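Local coordinates for type 2A phosphatase-associated protein 42 (PDB 2V0P) that negatively regulates the TOR signalling pathway, associating with type 2A phosphatase catalytic subunits and inhibiting the phosphatase SIT4, at residues K71-D76 with L115-D120; V75-G80 with S212-N217; L123-V128 with F170-E175; S177-C182 with Y204-H209. One frame throughout, in Å; residues are numbered along the deposited sequence.

Contact 1 (K71-D76 with L115-D120); sequences KFLAVD and LTLLQD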
# COMPACT_ATOMS: atom_id res chain seq x y z
N LYS A 71 -13.92 -28.34 14.94
CA LYS A 71 -14.45 -27.00 14.71
C LYS A 71 -13.69 -25.95 15.53
O LYS A 71 -13.41 -24.90 15.06
CB LYS A 71 -15.90 -26.91 15.21
CG LYS A 71 -16.96 -27.16 14.17
CD LYS A 71 -18.36 -27.45 14.79
CE LYS A 71 -18.52 -27.17 16.31
NZ LYS A 71 -18.74 -28.50 17.09
N PHE A 72 -13.41 -26.29 16.78
CA PHE A 72 -12.88 -25.39 17.78
C PHE A 72 -11.45 -24.96 17.51
O PHE A 72 -11.00 -24.04 18.09
CB PHE A 72 -12.89 -26.06 19.14
CG PHE A 72 -14.27 -26.50 19.61
CD1 PHE A 72 -15.37 -25.69 19.41
CD2 PHE A 72 -14.45 -27.73 20.20
CE1 PHE A 72 -16.64 -26.10 19.80
CE2 PHE A 72 -15.71 -28.15 20.63
CZ PHE A 72 -16.80 -27.33 20.42
N LEU A 73 -10.70 -25.72 16.75
CA LEU A 73 -9.35 -25.35 16.41
C LEU A 73 -9.47 -23.98 15.64
O LEU A 73 -8.50 -23.23 15.52
CB LEU A 73 -8.75 -26.42 15.49
CG LEU A 73 -8.30 -27.75 16.13
CD1 LEU A 73 -7.81 -28.76 15.10
CD2 LEU A 73 -7.22 -27.54 17.20
N ALA A 74 -10.63 -23.70 15.11
CA ALA A 74 -10.84 -22.35 14.42
C ALA A 74 -11.25 -21.12 15.28
O ALA A 74 -11.48 -20.01 14.74
CB ALA A 74 -11.73 -22.48 13.32
N VAL A 75 -11.32 -21.29 16.59
CA VAL A 75 -11.69 -20.18 17.45
C VAL A 75 -10.73 -18.96 17.21
O VAL A 75 -11.19 -17.91 17.02
CB VAL A 75 -11.77 -20.50 18.93
CG1 VAL A 75 -12.64 -21.72 19.22
CG2 VAL A 75 -10.46 -20.63 19.57
N ASP A 76 -9.43 -19.15 17.17
CA ASP A 76 -8.55 -18.03 16.89
C ASP A 76 -8.74 -17.44 15.49
O ASP A 76 -8.52 -16.22 15.33
CB ASP A 76 -7.13 -18.42 17.11
CG ASP A 76 -6.85 -18.77 18.54
OD1 ASP A 76 -7.22 -17.96 19.41
OD2 ASP A 76 -6.27 -19.86 18.77
N LEU A 115 -2.65 -20.44 13.19
CA LEU A 115 -1.72 -21.19 12.39
C LEU A 115 -0.76 -21.97 13.26
O LEU A 115 -0.41 -23.10 12.96
CB LEU A 115 -0.93 -20.26 11.39
CG LEU A 115 -1.78 -19.43 10.45
CD1 LEU A 115 -0.90 -18.49 9.56
CD2 LEU A 115 -2.75 -20.18 9.56
N THR A 116 -0.33 -21.36 14.33
CA THR A 116 0.57 -22.01 15.18
C THR A 116 -0.12 -23.29 15.77
O THR A 116 0.50 -24.35 15.87
CB THR A 116 0.97 -21.09 16.23
OG1 THR A 116 1.78 -20.05 15.64
CG2 THR A 116 1.74 -21.80 17.33
N LEU A 117 -1.40 -23.15 16.08
CA LEU A 117 -2.20 -24.24 16.65
C LEU A 117 -2.31 -25.35 15.62
O LEU A 117 -2.10 -26.50 15.99
CB LEU A 117 -3.59 -23.77 17.04
CG LEU A 117 -4.55 -24.81 17.66
CD1 LEU A 117 -4.02 -25.28 18.94
CD2 LEU A 117 -5.85 -24.15 17.87
N LEU A 118 -2.60 -25.02 14.36
CA LEU A 118 -2.70 -26.04 13.33
C LEU A 118 -1.36 -26.75 13.11
O LEU A 118 -1.30 -27.99 12.97
CB LEU A 118 -3.23 -25.51 12.01
CG LEU A 118 -4.63 -24.98 11.88
CD1 LEU A 118 -4.79 -24.40 10.49
CD2 LEU A 118 -5.65 -26.06 12.13
N GLN A 119 -0.30 -25.96 13.11
CA GLN A 119 1.05 -26.49 13.08
C GLN A 119 1.33 -27.44 14.26
O GLN A 119 1.96 -28.47 14.09
CB GLN A 119 2.05 -25.33 13.07
CG GLN A 119 3.49 -25.75 12.81
CD GLN A 119 4.39 -24.55 12.58
OE1 GLN A 119 4.73 -23.82 13.53
NE2 GLN A 119 4.79 -24.34 11.33
N ASP A 120 0.88 -27.08 15.45
CA ASP A 120 1.04 -27.93 16.63
C ASP A 120 0.32 -29.30 16.46
O ASP A 120 0.78 -30.33 17.00
CB ASP A 120 0.51 -27.20 17.86
CG ASP A 120 1.44 -26.11 18.34
OD1 ASP A 120 2.63 -26.14 18.00
OD2 ASP A 120 0.97 -25.24 19.10
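Leu117 reaches across from the last turns of helix 93-120 to Leu73, in the bend that leads into helix 75-83, inside the all-helical, tetratricopeptide repeat-like N-terminal domain. The side chain of Leu117 starts with CB pointing toward the segment 71-76, and CG stands anti to the backbone N (chi1 -180°), which carries the branch point on toward Leu73. CG of Leu117 then comes within 3.8 Å of Leu73 CD2. At the tip the two methyls part: Leu117 CD2 rests on Leu73 CD2 at 3.7 Å, while Leu117 CD1 stands a little farther off and the side chain also touches Phe50 of helix 29-52. The two leucines cross at about a right angle and meet through their branched ends. Leucines suit this buried place because their branched ends fill it with hydrocarbon. Asp76 also faces Leu117, but its carboxylate keeps a polar partner of its own, a salt bridge from OD1 to Lys46, and is merely brushed by the leucine. The CD2 methyl of Leu117 also lies against the backbone, 3.7 Å from the carbonyl oxygen O of Leu73.

Contact 2 (V75-G80 with S212-N217); sequences VDYYLG and SLDTIN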
# COMPACT_ATOMS: atom_id res chain seq x y z
N VAL A 75 -11.32 -21.29 16.59
CA VAL A 75 -11.69 -20.18 17.45
C VAL A 75 -10.73 -18.96 17.21
O VAL A 75 -11.19 -17.91 17.02
CB VAL A 75 -11.77 -20.50 18.93
CG1 VAL A 75 -12.64 -21.72 19.22
CG2 VAL A 75 -10.46 -20.63 19.57
N ASP A 76 -9.43 -19.15 17.17
CA ASP A 76 -8.55 -18.03 16.89
C ASP A 76 -8.74 -17.44 15.49
O ASP A 76 -8.52 -16.22 15.33
CB ASP A 76 -7.13 -18.42 17.11
CG ASP A 76 -6.85 -18.77 18.54
OD1 ASP A 76 -7.22 -17.96 19.41
OD2 ASP A 76 -6.27 -19.86 18.77
N TYR A 77 -9.11 -18.26 14.49
CA TYR A 77 -9.37 -17.77 13.19
C TYR A 77 -10.54 -16.74 13.26
O TYR A 77 -10.44 -15.65 12.71
CB TYR A 77 -9.69 -18.86 12.18
CG TYR A 77 -10.20 -18.43 10.83
CD1 TYR A 77 -9.35 -17.82 9.84
CD2 TYR A 77 -11.52 -18.66 10.47
CE1 TYR A 77 -9.86 -17.47 8.60
CE2 TYR A 77 -11.97 -18.32 9.24
CZ TYR A 77 -11.09 -17.70 8.31
OH TYR A 77 -11.55 -17.37 7.13
N TYR A 78 -11.61 -17.13 13.95
CA TYR A 78 -12.78 -16.34 14.00
C TYR A 78 -12.50 -15.03 14.85
O TYR A 78 -13.04 -14.01 14.55
CB TYR A 78 -13.96 -17.19 14.56
CG TYR A 78 -14.63 -17.96 13.45
CD1 TYR A 78 -14.43 -19.30 13.30
CD2 TYR A 78 -15.41 -17.30 12.51
CE1 TYR A 78 -15.02 -19.98 12.30
CE2 TYR A 78 -15.99 -17.98 11.47
CZ TYR A 78 -15.79 -19.33 11.38
OH TYR A 78 -16.38 -20.03 10.37
N LEU A 79 -11.68 -15.12 15.87
CA LEU A 79 -11.27 -13.97 16.63
C LEU A 79 -10.49 -13.01 15.69
O LEU A 79 -10.74 -11.84 15.68
CB LEU A 79 -10.46 -14.35 17.87
CG LEU A 79 -11.12 -14.92 19.16
CD1 LEU A 79 -10.05 -15.23 20.09
CD2 LEU A 79 -12.08 -13.99 19.81
N GLY A 80 -9.58 -13.56 14.89
CA GLY A 80 -8.91 -12.79 13.82
C GLY A 80 -9.83 -11.99 12.95
O GLY A 80 -9.63 -10.79 12.78
N SER A 212 -6.80 -21.70 6.89
CA SER A 212 -5.40 -21.43 6.96
C SER A 212 -4.92 -20.67 5.70
O SER A 212 -4.10 -19.77 5.82
CB SER A 212 -4.59 -22.73 7.17
OG SER A 212 -4.48 -23.41 5.96
N LEU A 213 -5.45 -21.00 4.54
CA LEU A 213 -5.11 -20.29 3.33
C LEU A 213 -5.72 -18.85 3.39
O LEU A 213 -4.99 -17.93 3.19
CB LEU A 213 -5.51 -21.07 2.11
CG LEU A 213 -4.62 -22.34 1.98
CD1 LEU A 213 -5.37 -23.36 1.23
CD2 LEU A 213 -3.30 -22.02 1.24
N ASP A 214 -7.00 -18.70 3.71
CA ASP A 214 -7.66 -17.43 3.86
C ASP A 214 -6.87 -16.54 4.77
O ASP A 214 -6.69 -15.40 4.47
CB ASP A 214 -9.08 -17.60 4.47
CG ASP A 214 -9.91 -16.29 4.42
OD1 ASP A 214 -9.99 -15.69 3.32
OD2 ASP A 214 -10.48 -15.88 5.46
N THR A 215 -6.37 -17.08 5.87
CA THR A 215 -5.57 -16.38 6.90
C THR A 215 -4.38 -15.64 6.31
O THR A 215 -4.12 -14.50 6.68
CB THR A 215 -5.13 -17.38 8.04
OG1 THR A 215 -6.30 -17.78 8.71
CG2 THR A 215 -4.19 -16.78 9.08
N ILE A 216 -3.67 -16.26 5.39
CA ILE A 216 -2.54 -15.58 4.82
C ILE A 216 -3.01 -14.24 4.17
O ILE A 216 -2.38 -13.26 4.39
CB ILE A 216 -1.73 -16.46 3.83
CG1 ILE A 216 -1.05 -17.63 4.56
CG2 ILE A 216 -0.72 -15.60 3.05
CD1 ILE A 216 -0.18 -17.31 5.71
N ASN A 217 -4.11 -14.25 3.46
CA ASN A 217 -4.69 -13.05 2.87
C ASN A 217 -5.08 -12.01 3.89
O ASN A 217 -4.95 -10.83 3.66
CB ASN A 217 -5.89 -13.36 2.02
CG ASN A 217 -5.49 -14.01 0.69
OD1 ASN A 217 -4.43 -13.74 0.14
ND2 ASN A 217 -6.34 -14.84 0.19
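Tyr77 and Asp214 both extend their side chains with CG anti to the backbone N (chi1 170° and -170°), and this carries the phenol of helix 75-83 across to the carboxylate of helix 199-231. The two side chains cross at about a right angle. Tyr77 OH donates to Asp214 OD2 at 2.5 Å, a very short bond, with OD2 in the plane of the ring at its edge and the carboxylate plane turned 69° from it. OD2 also accepts from Asn218 ND2, so two donors grip one oxygen and probably help it to hold negative charge. Thr215 lies along the same ring edge: its OG1 is 3.3 Å from Tyr77 CD1. That hydroxyl is itself hydrogen-bonded to the carbonyl O of Phe211, one turn back, so a threonine can sit beside an aromatic edge in the core without an unmet polar group. Tyrosine suits its place because it offers a broad apolar ring to the core and carries a hydroxyl at the far end, within reach of the other helix. A phenylalanine here would probably leave Asp214 OD2 without its phenol donor, with Asn218 as a remaining partner. The contact lies close to the centre of the TPR-like domain, where Phe211 of helix 199-231 stacks on the Tyr77 ring and Phe111 and Phe114 of helix 93-120 pack against it.

Contact 3 (L123-V128 with F170-E175); sequences LLDPLV and FQRNKE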
# COMPACT_ATOMS: atom_id res chain seq x y z
N LEU A 123 -1.18 -30.02 11.06
CA LEU A 123 -2.22 -29.86 10.07
C LEU A 123 -1.89 -28.82 9.01
O LEU A 123 -2.57 -28.71 8.01
CB LEU A 123 -3.58 -29.54 10.71
CG LEU A 123 -4.32 -30.70 11.39
CD1 LEU A 123 -5.50 -30.21 12.21
CD2 LEU A 123 -4.76 -31.71 10.34
N LEU A 124 -0.81 -28.10 9.19
CA LEU A 124 -0.58 -26.91 8.40
C LEU A 124 -0.01 -27.23 6.99
O LEU A 124 1.05 -27.76 6.86
CB LEU A 124 0.27 -25.91 9.21
CG LEU A 124 0.21 -24.43 8.75
CD1 LEU A 124 -1.22 -23.90 8.70
CD2 LEU A 124 1.08 -23.55 9.62
N ASP A 125 -0.79 -26.95 5.97
CA ASP A 125 -0.32 -26.87 4.59
C ASP A 125 1.12 -26.32 4.54
O ASP A 125 1.40 -25.29 5.14
CB ASP A 125 -1.25 -25.94 3.82
CG ASP A 125 -1.11 -26.07 2.31
OD1 ASP A 125 0.03 -26.01 1.82
OD2 ASP A 125 -2.14 -26.21 1.63
N PRO A 126 2.02 -26.99 3.82
CA PRO A 126 3.38 -26.49 3.89
C PRO A 126 3.54 -25.09 3.24
O PRO A 126 4.43 -24.35 3.62
CB PRO A 126 4.18 -27.57 3.18
CG PRO A 126 3.22 -28.18 2.24
CD PRO A 126 1.90 -28.13 2.90
N LEU A 127 2.66 -24.74 2.31
CA LEU A 127 2.63 -23.43 1.72
C LEU A 127 2.38 -22.37 2.80
O LEU A 127 2.96 -21.27 2.80
CB LEU A 127 1.53 -23.36 0.67
CG LEU A 127 1.43 -22.09 -0.21
CD1 LEU A 127 0.79 -22.37 -1.55
CD2 LEU A 127 0.68 -20.97 0.49
N VAL A 128 1.50 -22.71 3.74
CA VAL A 128 1.14 -21.76 4.78
C VAL A 128 2.21 -21.77 5.81
O VAL A 128 2.58 -20.72 6.33
CB VAL A 128 -0.24 -22.05 5.38
CG1 VAL A 128 -0.56 -21.11 6.57
CG2 VAL A 128 -1.31 -21.90 4.33
N PHE A 170 -2.95 -18.20 -4.54
CA PHE A 170 -4.25 -18.05 -5.12
C PHE A 170 -4.75 -19.40 -5.63
O PHE A 170 -5.84 -19.84 -5.27
CB PHE A 170 -4.23 -16.94 -6.20
CG PHE A 170 -5.53 -16.76 -6.92
CD1 PHE A 170 -6.36 -15.70 -6.63
CD2 PHE A 170 -5.93 -17.65 -7.89
CE1 PHE A 170 -7.55 -15.53 -7.29
CE2 PHE A 170 -7.13 -17.50 -8.54
CZ PHE A 170 -7.94 -16.42 -8.23
N GLN A 171 -3.93 -20.07 -6.44
CA GLN A 171 -4.30 -21.38 -6.95
C GLN A 171 -4.61 -22.36 -5.81
O GLN A 171 -5.60 -23.06 -5.88
CB GLN A 171 -3.25 -21.93 -7.90
CG GLN A 171 -3.20 -21.19 -9.25
CD GLN A 171 -4.49 -21.32 -10.06
OE1 GLN A 171 -4.91 -22.42 -10.41
NE2 GLN A 171 -5.10 -20.18 -10.37
N ARG A 172 -3.77 -22.39 -4.79
CA ARG A 172 -3.94 -23.35 -3.71
C ARG A 172 -5.25 -23.07 -2.96
O ARG A 172 -6.02 -23.98 -2.67
CB ARG A 172 -2.75 -23.32 -2.75
CG ARG A 172 -2.83 -24.35 -1.60
CD ARG A 172 -2.87 -25.81 -2.14
NE ARG A 172 -2.64 -26.81 -1.09
CZ ARG A 172 -2.94 -28.10 -1.21
NH1 ARG A 172 -3.45 -28.59 -2.35
NH2 ARG A 172 -2.69 -28.93 -0.21
N ASN A 173 -5.51 -21.79 -2.70
CA ASN A 173 -6.72 -21.32 -2.10
C ASN A 173 -7.96 -21.72 -2.87
O ASN A 173 -8.92 -22.20 -2.30
CB ASN A 173 -6.64 -19.80 -2.04
CG ASN A 173 -7.28 -19.21 -0.83
OD1 ASN A 173 -7.79 -19.91 0.02
ND2 ASN A 173 -7.23 -17.90 -0.73
N LYS A 174 -7.93 -21.52 -4.19
CA LYS A 174 -8.99 -21.95 -5.08
C LYS A 174 -9.20 -23.46 -5.04
O LYS A 174 -10.31 -23.93 -5.01
CB LYS A 174 -8.66 -21.51 -6.51
CG LYS A 174 -9.76 -21.72 -7.51
CD LYS A 174 -9.44 -21.01 -8.83
CE LYS A 174 -10.01 -21.77 -10.02
NZ LYS A 174 -9.27 -23.04 -10.28
N GLU A 175 -8.11 -24.21 -5.04
CA GLU A 175 -8.19 -25.65 -5.04
C GLU A 175 -8.97 -26.12 -3.78
O GLU A 175 -9.97 -26.81 -3.88
CB GLU A 175 -6.78 -26.22 -5.05
CG GLU A 175 -6.70 -27.71 -5.26
CD GLU A 175 -5.29 -28.25 -5.05
OE1 GLU A 175 -4.37 -27.45 -4.74
OE2 GLU A 175 -5.11 -29.48 -5.17
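Asp125 and Arg172 meet through a salt bridge, their side chains coming from opposite directions. Arg172 NE donates to the syn lone pair of Asp125 OD2 at 2.8 Å, and the acceptor lies close to the guanidinium plane, at its edge. NH2 of Arg172 adds a weak bond to the same OD2 at 3.3 Å. Since the carboxylate plane stands 78° from the guanidinium plane, this is no flat two-oxygen pairing: one oxygen takes the NE and NH2 groups, the latter weakly, and it is also hydrogen-bonded to His209 NE2. At the far edge of the guanidinium, NH1 of Arg172 makes a second salt bridge to Glu175 OE1 at 2.8 Å, three positions on in helix 156-186, meeting that oxygen from above its carboxylate plane. Bonds at two edges of the planar group probably restrict its rotation. The other oxygen of Asp125 serves the backbone. Asp125 is the N-cap of helix 126-133, and its OD1 accepts from Leu127 N at 3.0 Å, so a single short acidic side chain caps one helix of the TPR-like array and ties it to another. With a leucine in place of Arg172, Asp125 would probably lose its charged mate, and Glu175 its partner one turn back along the helix. Apolar contact comes from the aliphatic root of the arginine. Its CG lies anti to the backbone N (chi1 -178°), and the chain bends at chi2; beside that bend Leu127 slides past in the opposite direction, its CD1 3.9 Å from Arg172 CB.

Contact 4 (S177-C182 with Y204-H209); sequences STKLHC and YLMRLH. With ZN (zinc ion), chain C.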
# COMPACT_ATOMS: atom_id res chain seq x y z
N SER A 177 -10.71 -24.32 -1.64
CA SER A 177 -12.08 -23.84 -1.68
C SER A 177 -13.05 -24.75 -2.45
O SER A 177 -14.15 -25.05 -1.95
CB SER A 177 -12.20 -22.40 -2.18
OG SER A 177 -11.54 -21.55 -1.30
N THR A 178 -12.65 -25.19 -3.63
CA THR A 178 -13.47 -26.07 -4.43
C THR A 178 -13.66 -27.41 -3.73
O THR A 178 -14.77 -27.91 -3.71
CB THR A 178 -12.89 -26.29 -5.85
OG1 THR A 178 -12.67 -25.01 -6.45
CG2 THR A 178 -13.84 -27.07 -6.72
N LYS A 179 -12.61 -27.98 -3.17
CA LYS A 179 -12.74 -29.23 -2.41
C LYS A 179 -13.71 -29.05 -1.22
O LYS A 179 -14.58 -29.89 -1.00
CB LYS A 179 -11.38 -29.77 -1.96
CG LYS A 179 -10.61 -30.48 -3.06
CD LYS A 179 -9.10 -30.52 -2.78
CE LYS A 179 -8.72 -31.54 -1.70
NZ LYS A 179 -7.23 -31.66 -1.51
N LEU A 180 -13.58 -27.94 -0.52
CA LEU A 180 -14.52 -27.61 0.58
C LEU A 180 -15.96 -27.44 0.10
O LEU A 180 -16.91 -27.97 0.70
CB LEU A 180 -14.03 -26.35 1.29
CG LEU A 180 -14.93 -25.75 2.39
CD1 LEU A 180 -15.30 -26.81 3.40
CD2 LEU A 180 -14.25 -24.64 3.04
N HIS A 181 -16.12 -26.73 -1.00
CA HIS A 181 -17.40 -26.55 -1.63
C HIS A 181 -18.06 -27.90 -1.97
O HIS A 181 -19.19 -28.14 -1.55
CB HIS A 181 -17.22 -25.66 -2.88
CG HIS A 181 -18.49 -25.15 -3.47
ND1 HIS A 181 -19.57 -24.75 -2.71
CD2 HIS A 181 -18.86 -24.95 -4.76
CE1 HIS A 181 -20.54 -24.34 -3.50
NE2 HIS A 181 -20.13 -24.45 -4.75
N CYS A 182 -17.38 -28.78 -2.71
CA CYS A 182 -18.01 -30.07 -3.12
C CYS A 182 -18.39 -30.90 -1.84
O CYS A 182 -19.45 -31.52 -1.80
CB CYS A 182 -17.24 -30.83 -4.26
SG CYS A 182 -17.97 -31.01 -6.12
N TYR A 204 -14.81 -30.88 8.19
CA TYR A 204 -14.26 -30.07 9.22
C TYR A 204 -12.79 -29.79 9.06
O TYR A 204 -12.36 -28.66 9.26
CB TYR A 204 -14.56 -30.65 10.61
CG TYR A 204 -16.03 -30.66 10.94
CD1 TYR A 204 -16.93 -29.87 10.24
CD2 TYR A 204 -16.50 -31.42 12.00
CE1 TYR A 204 -18.30 -29.87 10.56
CE2 TYR A 204 -17.85 -31.43 12.33
CZ TYR A 204 -18.74 -30.64 11.62
OH TYR A 204 -20.09 -30.65 11.98
N LEU A 205 -12.04 -30.79 8.70
CA LEU A 205 -10.64 -30.70 8.38
C LEU A 205 -10.40 -29.84 7.15
O LEU A 205 -9.47 -29.11 7.17
CB LEU A 205 -9.98 -32.04 8.19
CG LEU A 205 -9.93 -32.86 9.50
CD1 LEU A 205 -9.63 -34.27 9.18
CD2 LEU A 205 -8.90 -32.28 10.45
N MSE A 206 -11.19 -30.03 6.09
CA MSE A 206 -11.08 -29.23 4.86
C MSE A 206 -11.43 -27.78 5.16
O MSE A 206 -10.90 -26.84 4.55
CB MSE A 206 -11.98 -29.78 3.74
CG MSE A 206 -11.73 -29.16 2.34
SE MSE A 206 -9.90 -29.56 1.73
CE MSE A 206 -10.05 -31.50 1.49
N ARG A 207 -12.37 -27.59 6.07
CA ARG A 207 -12.74 -26.27 6.43
C ARG A 207 -11.51 -25.56 7.10
O ARG A 207 -11.12 -24.45 6.71
CB ARG A 207 -14.05 -26.31 7.21
CG ARG A 207 -14.53 -25.00 7.74
CD ARG A 207 -15.95 -25.18 8.24
NE ARG A 207 -16.84 -25.42 7.12
CZ ARG A 207 -17.97 -26.11 7.17
NH1 ARG A 207 -18.39 -26.68 8.30
NH2 ARG A 207 -18.69 -26.25 6.07
N LEU A 208 -10.84 -26.24 8.02
CA LEU A 208 -9.64 -25.64 8.63
C LEU A 208 -8.60 -25.33 7.54
O LEU A 208 -7.93 -24.32 7.58
CB LEU A 208 -9.05 -26.57 9.71
CG LEU A 208 -10.00 -26.67 10.90
CD1 LEU A 208 -9.42 -27.72 11.88
CD2 LEU A 208 -10.22 -25.41 11.66
N HIS A 209 -8.48 -26.24 6.58
CA HIS A 209 -7.52 -26.09 5.50
C HIS A 209 -7.79 -24.75 4.77
O HIS A 209 -6.88 -24.04 4.55
CB HIS A 209 -7.61 -27.29 4.56
CG HIS A 209 -6.41 -27.45 3.68
ND1 HIS A 209 -6.10 -28.64 3.06
CD2 HIS A 209 -5.42 -26.58 3.37
CE1 HIS A 209 -4.99 -28.48 2.36
NE2 HIS A 209 -4.56 -27.24 2.54
ZN ZN C . -18.72 -29.99 -6.77
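Leu180 and Lys179 pack against Met206 and Arg207 in an apolar contact between antiparallel helices, the successive helices 156-186 and 199-231 of the TPR-like domain. The axes of the two short helical segments run at 151° to each other and approach to 9.2 Å, and the backbones come closest where the Leu180 and Met206 CA atoms lie 5.7 Å apart. Met206, present as selenomethionine, starts with CB directed toward the other helix. Its CG sits 3.6 Å from Leu180 N and 3.8 Å from Leu180 CB; then the chain bends twice and brings SE and CE across Lys179, at about a right angle to its chain. There Met206 CE touches Lys179 CE at 3.5 Å, a tight carbon pair. A long, flexible residue can bend to reach both Leu180 and Lys179, while the lysine lends its methylenes to the packing at an exposed edge. Leu180 also, its CG anti to the backbone N (chi1 175°), brings CD1 to 4.0 Å from Arg207 CA. The arginine's own head goes on to a salt bridge with Glu184. Cys182 lies at the surface, where a zinc ion is modelled beside its SG; the separation is far too short for a zinc-sulphur bond, so the details of that site are doubtful. Ile176 and Leu183 of helix 156-186 also touch Met206, and on helix 199-231 Leu208 turns away from this contact to pack on Phe114 and Leu118 of helix 93-120.

All four contacts lie in the one TPR-like domain, and helix 199-231 joins two of them: it meets helix 75-83 in contact 2 and helix 156-186 in contact 4. Contacts 1 and 2 share Val75 and Asp76, and their centres are about 9 Å apart; contacts 3 and 4 share helix 156-186, with centres about 11 Å apart. Along the chain, contact 1 closes before contact 3 opens, and contacts 3 and 4 fall inside the long loop closed by contact 2. Leu208 packs contact 4 onto Leu73 and Ala74 of contact 1, and His209 joins it to Asp125 of contact 3. From the buried contact 2 the set runs out to the partly buried contacts 3 and 4.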